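PDB 4LSB: lyase/mutase from Burkholderia cenocepacia, which belongs to the phosphoenolpyruvate phosphomutase family, adopts a TIM-barrel-type fold and holds a magnesium ion. Local coordinates for residues Tyr136-Val142 against Ala180-Tyr185; Val107-Arg112 against Ala147-Ala152. Residues are numbered along the deposited sequence.

Contact 1: residues Tyr136-Val142 against Ala180-Tyr185; sequences YARDASV and ARLVAY
Tyr136 and Ala137 are in the polyproline II region (phi/psi near -58/147), and Ala137 is the N-cap residue of the helix that starts at Arg138. This first turn faces the middle of helix 175-187; the short axes come within 10.2 Å at a crossing angle of -37°, with Val142 beside Tyr185 (CA-CA 5.9 Å) and Arg138 beside Arg181 (CA-CA 6.9 Å). Arg181, chi1 m then extended through chi2 and chi3, spans the wide gap. Its NH2 donates to Tyr136 O (3.0 Å); NH1 gives weak bonds to Tyr136 O (3.1 Å) and Ser141 OG (3.2 Å) and a better-aligned one to Tyr185 OH (3.1 Å), one turn along its own helix. NE is taken by a salt bridge to Asp177, so all three guanidinium nitrogens have acceptors; Tyr185 OH also bonds Asp126. Arg138 lays one face of its guanidinium over Ala180, NH2 to CB 3.3 Å. Further along, Val142 CG2 packs on Ala184 CB (3.8 Å) and Tyr185 CE1 (4.2 Å). An arginine thus clamps the loop before one barrel helix to the next helix. Behind helix 175-187, Tyr185 and Leu182 rest on Leu193 of strand 192-194, and Leu182 also reaches helix 201-211.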
loop_
_atom_site.group_PDB
_atom_site.type_symbol
_atom_site.label_atom_id
_atom_site.label_comp_id
_atom_site.label_asym_id
_atom_site.label_seq_id
_atom_site.Cartn_x
_atom_site.Cartn_y
_atom_site.Cartn_z
ATOM N N TYR B 136 -16.992 -4.921 26.763
ATOM C CA TYR B 136 -18.405 -5.182 27.041
ATOM C C TYR B 136 -18.560 -6.131 28.228
ATOM O O TYR B 136 -17.778 -7.052 28.398
ATOM C CB TYR B 136 -19.164 -5.799 25.836
ATOM C CG TYR B 136 -19.305 -4.896 24.639
ATOM C CD1 TYR B 136 -20.286 -3.888 24.580
ATOM C CD2 TYR B 136 -18.469 -5.045 23.565
ATOM C CE1 TYR B 136 -20.379 -3.059 23.479
ATOM C CE2 TYR B 136 -18.556 -4.229 22.467
ATOM C CZ TYR B 136 -19.510 -3.244 22.407
ATOM O OH TYR B 136 -19.520 -2.444 21.297
ATOM N N ALA B 137 -19.614 -5.940 29.023
ATOM C CA ALA B 137 -19.962 -6.923 30.061
ATOM C C ALA B 137 -20.185 -8.330 29.467
ATOM O O ALA B 137 -20.680 -8.477 28.342
ATOM C CB ALA B 137 -21.181 -6.456 30.846
ATOM N N ARG B 138 -19.847 -9.355 30.241
ATOM C CA ARG B 138 -19.956 -10.759 29.809
ATOM C C ARG B 138 -21.285 -11.111 29.150
ATOM O O ARG B 138 -21.331 -11.789 28.122
ATOM C CB ARG B 138 -19.734 -11.699 31.009
ATOM C CG ARG B 138 -19.780 -13.216 30.755
ATOM C CD ARG B 138 -18.404 -13.824 30.421
ATOM N NE ARG B 138 -17.543 -14.157 31.586
ATOM C CZ ARG B 138 -17.583 -15.314 32.258
ATOM N NH1 ARG B 138 -18.452 -16.270 31.922
ATOM N NH2 ARG B 138 -16.764 -15.533 33.280
ATOM N N ASP B 139 -22.374 -10.702 29.775
ATOM C CA ASP B 139 -23.696 -10.990 29.226
ATOM C C ASP B 139 -23.889 -10.394 27.887
ATOM O O ASP B 139 -24.333 -11.055 26.940
ATOM C CB ASP B 139 -24.778 -10.349 30.102
ATOM C CG ASP B 139 -25.175 -11.213 31.234
ATOM O OD1 ASP B 139 -24.762 -12.403 31.249
ATOM O OD2 ASP B 139 -25.926 -10.701 32.099
ATOM N N ALA B 140 -23.647 -9.095 27.833
ATOM C CA ALA B 140 -23.812 -8.367 26.613
ATOM C C ALA B 140 -22.872 -8.905 25.539
ATOM O O ALA B 140 -23.269 -8.987 24.374
ATOM C CB ALA B 140 -23.577 -6.894 26.830
ATOM N N SER B 141 -21.633 -9.228 25.917
ATOM C CA SER B 141 -20.672 -9.789 24.962
ATOM C C SER B 141 -21.134 -11.087 24.312
ATOM O O SER B 141 -21.029 -11.258 23.108
ATOM C CB SER B 141 -19.335 -10.069 25.630
ATOM O OG SER B 141 -18.674 -8.863 25.927
ATOM N N VAL B 142 -21.559 -12.020 25.137
ATOM C CA VAL B 142 -22.106 -13.292 24.686
ATOM C C VAL B 142 -23.352 -13.096 23.841
ATOM O O VAL B 142 -23.505 -13.761 22.827
ATOM C CB VAL B 142 -22.452 -14.191 25.892
ATOM C CG1 VAL B 142 -23.098 -15.473 25.437
ATOM C CG2 VAL B 142 -21.196 -14.535 26.692
ATOM N N ALA B 180 -12.421 -17.443 30.309
ATOM C CA ALA B 180 -13.836 -17.668 30.583
ATOM C C ALA B 180 -14.663 -17.057 29.482
ATOM O O ALA B 180 -15.623 -17.635 29.028
ATOM C CB ALA B 180 -14.232 -17.103 31.927
ATOM N N ARG B 181 -14.314 -15.854 29.063
ATOM C CA ARG B 181 -15.008 -15.202 27.920
ATOM C C ARG B 181 -14.930 -16.067 26.657
ATOM O O ARG B 181 -15.942 -16.314 25.953
ATOM C CB ARG B 181 -14.384 -13.840 27.674
ATOM C CG ARG B 181 -14.819 -12.788 28.709
ATOM C CD ARG B 181 -14.133 -11.446 28.466
ATOM N NE ARG B 181 -14.688 -10.446 29.386
ATOM C CZ ARG B 181 -15.820 -9.771 29.205
ATOM N NH1 ARG B 181 -16.548 -9.926 28.107
ATOM N NH2 ARG B 181 -16.219 -8.905 30.127
ATOM N N LEU B 182 -13.728 -16.555 26.355
ATOM C CA LEU B 182 -13.536 -17.323 25.124
ATOM C C LEU B 182 -14.340 -18.575 25.172
ATOM O O LEU B 182 -14.914 -18.980 24.182
ATOM C CB LEU B 182 -12.081 -17.683 24.829
ATOM C CG LEU B 182 -11.152 -16.524 24.530
ATOM C CD1 LEU B 182 -9.747 -17.063 24.272
ATOM C CD2 LEU B 182 -11.618 -15.732 23.328
ATOM N N VAL B 183 -14.354 -19.218 26.330
ATOM C CA VAL B 183 -15.176 -20.413 26.506
ATOM C C VAL B 183 -16.693 -20.080 26.338
ATOM O O VAL B 183 -17.461 -20.836 25.759
ATOM C CB VAL B 183 -14.921 -21.013 27.911
ATOM C CG1 VAL B 183 -15.988 -22.042 28.257
ATOM C CG2 VAL B 183 -13.536 -21.618 27.966
ATOM N N ALA B 184 -17.086 -18.923 26.819
ATOM C CA ALA B 184 -18.489 -18.526 26.723
ATOM C C ALA B 184 -18.873 -18.214 25.260
ATOM O O ALA B 184 -19.988 -18.518 24.821
ATOM C CB ALA B 184 -18.764 -17.342 27.604
ATOM N N TYR B 185 -17.949 -17.596 24.548
ATOM C CA TYR B 185 -18.113 -17.328 23.128
ATOM C C TYR B 185 -18.167 -18.643 22.316
ATOM O O TYR B 185 -18.983 -18.770 21.419
ATOM C CB TYR B 185 -16.992 -16.400 22.622
ATOM C CG TYR B 185 -16.808 -15.071 23.359
ATOM C CD1 TYR B 185 -17.818 -14.542 24.196
ATOM C CD2 TYR B 185 -15.641 -14.322 23.215
ATOM C CE1 TYR B 185 -17.655 -13.322 24.869
ATOM C CE2 TYR B 185 -15.486 -13.107 23.857
ATOM C CZ TYR B 185 -16.509 -12.601 24.690
ATOM O OH TYR B 185 -16.342 -11.418 25.376
#

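Contact 2: residues Val107-Arg112 against Ala147-Ala152; sequences VAETIR and AAVDAA
Val107-Arg112 of helix 104-116 and Ala147-Ala152 of helix 138-153 run roughly parallel, their axes 8.0 Å apart at closest and crossing at -32°, with Ala108 and Ala148 nearest (CA-CA 4.7 Å). Small residues permit this close approach; the side-by-side, same-direction packing is that of consecutive helices around a beta/alpha barrel. The apolar contacts come first: Val107 (chi1 t) sets CG1 3.6 Å from Ala148 CB, and Ile111 (chi1 and chi2 both m) meets two methyls of the facing helix, CG1 at 3.8 Å from Ala148 CB and CG2 at 3.8 Å from Ala151 CB. Ala108 CB meets the CB atoms of Ala147 (4.3 Å) and Ala151 (4.2 Å). Methyls also touch backbone: Ala108 CB lies 3.6 Å from Ala147 O, and Ala151 CB 3.7 Å from Ala108 O. The charged element stays within helix 104-116, where Arg112 NE and NH2 both bond Glu109 OE1 (2.9 and 2.8 Å) in a salt bridge; Arg112 NH1 merely passes Ala151 CB at 4.3 Å. Association between these segments therefore rests on shape and burial of alanine, valine and isoleucine, not on polar pairing.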
loop_
_atom_site.group_PDB
_atom_site.type_symbol
_atom_site.label_atom_id
_atom_site.label_comp_id
_atom_site.label_asym_id
_atom_site.label_seq_id
_atom_site.Cartn_x
_atom_site.Cartn_y
_atom_site.Cartn_z
ATOM N N VAL B 107 -24.230 -6.108 15.039
ATOM C CA VAL B 107 -23.270 -7.188 14.837
ATOM C C VAL B 107 -23.796 -8.198 13.790
ATOM O O VAL B 107 -23.108 -8.528 12.798
ATOM C CB VAL B 107 -22.999 -7.870 16.185
ATOM C CG1 VAL B 107 -22.178 -9.165 15.978
ATOM C CG2 VAL B 107 -22.295 -6.896 17.122
ATOM N N ALA B 108 -25.041 -8.644 13.989
ATOM C CA ALA B 108 -25.635 -9.582 13.037
ATOM C C ALA B 108 -25.679 -9.013 11.613
ATOM O O ALA B 108 -25.310 -9.688 10.671
ATOM C CB ALA B 108 -27.029 -9.990 13.464
ATOM N N GLU B 109 -26.119 -7.773 11.462
ATOM C CA GLU B 109 -26.141 -7.141 10.143
ATOM C C GLU B 109 -24.731 -7.045 9.558
ATOM O O GLU B 109 -24.511 -7.325 8.391
ATOM C CB GLU B 109 -26.767 -5.758 10.229
ATOM C CG GLU B 109 -26.821 -5.009 8.907
ATOM C CD GLU B 109 -27.779 -5.605 7.869
ATOM O OE1 GLU B 109 -28.470 -6.620 8.150
ATOM O OE2 GLU B 109 -27.839 -5.045 6.743
ATOM N N THR B 110 -23.767 -6.682 10.395
ATOM C CA THR B 110 -22.381 -6.629 9.932
ATOM C C THR B 110 -21.903 -7.984 9.362
ATOM O O THR B 110 -21.248 -8.054 8.291
ATOM C CB THR B 110 -21.465 -6.122 11.060
ATOM O OG1 THR B 110 -21.765 -4.752 11.324
ATOM C CG2 THR B 110 -20.020 -6.205 10.646
ATOM N N ILE B 111 -22.226 -9.073 10.052
ATOM C CA ILE B 111 -21.889 -10.398 9.534
ATOM C C ILE B 111 -22.540 -10.644 8.161
ATOM O O ILE B 111 -21.895 -11.110 7.220
ATOM C CB ILE B 111 -22.322 -11.539 10.498
ATOM C CG1 ILE B 111 -21.528 -11.500 11.803
ATOM C CG2 ILE B 111 -22.195 -12.909 9.809
ATOM C CD1 ILE B 111 -20.009 -11.652 11.617
ATOM N N ARG B 112 -23.816 -10.329 8.017
ATOM C CA ARG B 112 -24.497 -10.538 6.710
ATOM C C ARG B 112 -23.865 -9.734 5.611
ATOM O O ARG B 112 -23.685 -10.220 4.511
ATOM C CB ARG B 112 -25.966 -10.139 6.769
ATOM C CG ARG B 112 -26.839 -10.986 7.644
ATOM C CD ARG B 112 -28.311 -10.679 7.327
ATOM N NE ARG B 112 -28.746 -9.511 8.111
ATOM C CZ ARG B 112 -29.074 -9.561 9.407
ATOM N NH1 ARG B 112 -29.058 -10.731 10.048
ATOM N NH2 ARG B 112 -29.429 -8.438 10.056
ATOM N N ALA B 147 -25.701 -13.459 18.356
ATOM C CA ALA B 147 -26.347 -12.834 17.210
ATOM C C ALA B 147 -25.471 -12.995 15.977
ATOM O O ALA B 147 -25.981 -13.185 14.869
ATOM C CB ALA B 147 -26.613 -11.341 17.497
ATOM N N ALA B 148 -24.154 -12.907 16.166
ATOM C CA ALA B 148 -23.226 -13.085 15.043
ATOM C C ALA B 148 -23.297 -14.534 14.549
ATOM O O ALA B 148 -23.297 -14.772 13.363
ATOM C CB ALA B 148 -21.789 -12.722 15.408
ATOM N N VAL B 149 -23.382 -15.479 15.477
ATOM C CA VAL B 149 -23.475 -16.883 15.135
ATOM C C VAL B 149 -24.757 -17.181 14.377
ATOM O O VAL B 149 -24.766 -17.931 13.392
ATOM C CB VAL B 149 -23.385 -17.729 16.437
ATOM C CG1 VAL B 149 -23.943 -19.152 16.230
ATOM C CG2 VAL B 149 -21.947 -17.752 16.931
ATOM N N ASP B 150 -25.873 -16.625 14.839
ATOM C CA ASP B 150 -27.141 -16.857 14.155
ATOM C C ASP B 150 -27.121 -16.335 12.726
ATOM O O ASP B 150 -27.632 -16.997 11.815
ATOM C CB ASP B 150 -28.320 -16.223 14.885
ATOM C CG ASP B 150 -28.638 -16.908 16.188
ATOM O OD1 ASP B 150 -28.289 -18.104 16.367
ATOM O OD2 ASP B 150 -29.235 -16.227 17.043
ATOM N N ALA B 151 -26.547 -15.155 12.514
ATOM C CA ALA B 151 -26.370 -14.659 11.169
ATOM C C ALA B 151 -25.478 -15.592 10.356
ATOM O O ALA B 151 -25.749 -15.858 9.200
ATOM C CB ALA B 151 -25.754 -13.278 11.194
ATOM N N ALA B 152 -24.358 -15.991 10.939
ATOM C CA ALA B 152 -23.412 -16.909 10.272
ATOM C C ALA B 152 -24.113 -18.188 9.877
ATOM O O ALA B 152 -24.019 -18.602 8.720
ATOM C CB ALA B 152 -22.213 -17.203 11.169
#

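In the fold
Helix 138-153 takes part in both contacts, its N-terminal turn in contact 1 and its C-terminal part in contact 2, so it is flanked by the helices that precede and follow it, 104-116 and 175-187. The two centres lie 16 Å apart, and the nearest atoms, about 5 Å apart, do not touch. Contact 2 is the more buried: Val107 and Ile111 also reach Ile124 of strand 121-125, while Ile111 and Ala148 reach Leu161 of strand 160-164, giving apolar helix-on-barrel packing. Contact 1 is partly buried and more widely spaced, with polar bonds crossing between its segments where contact 2 has none.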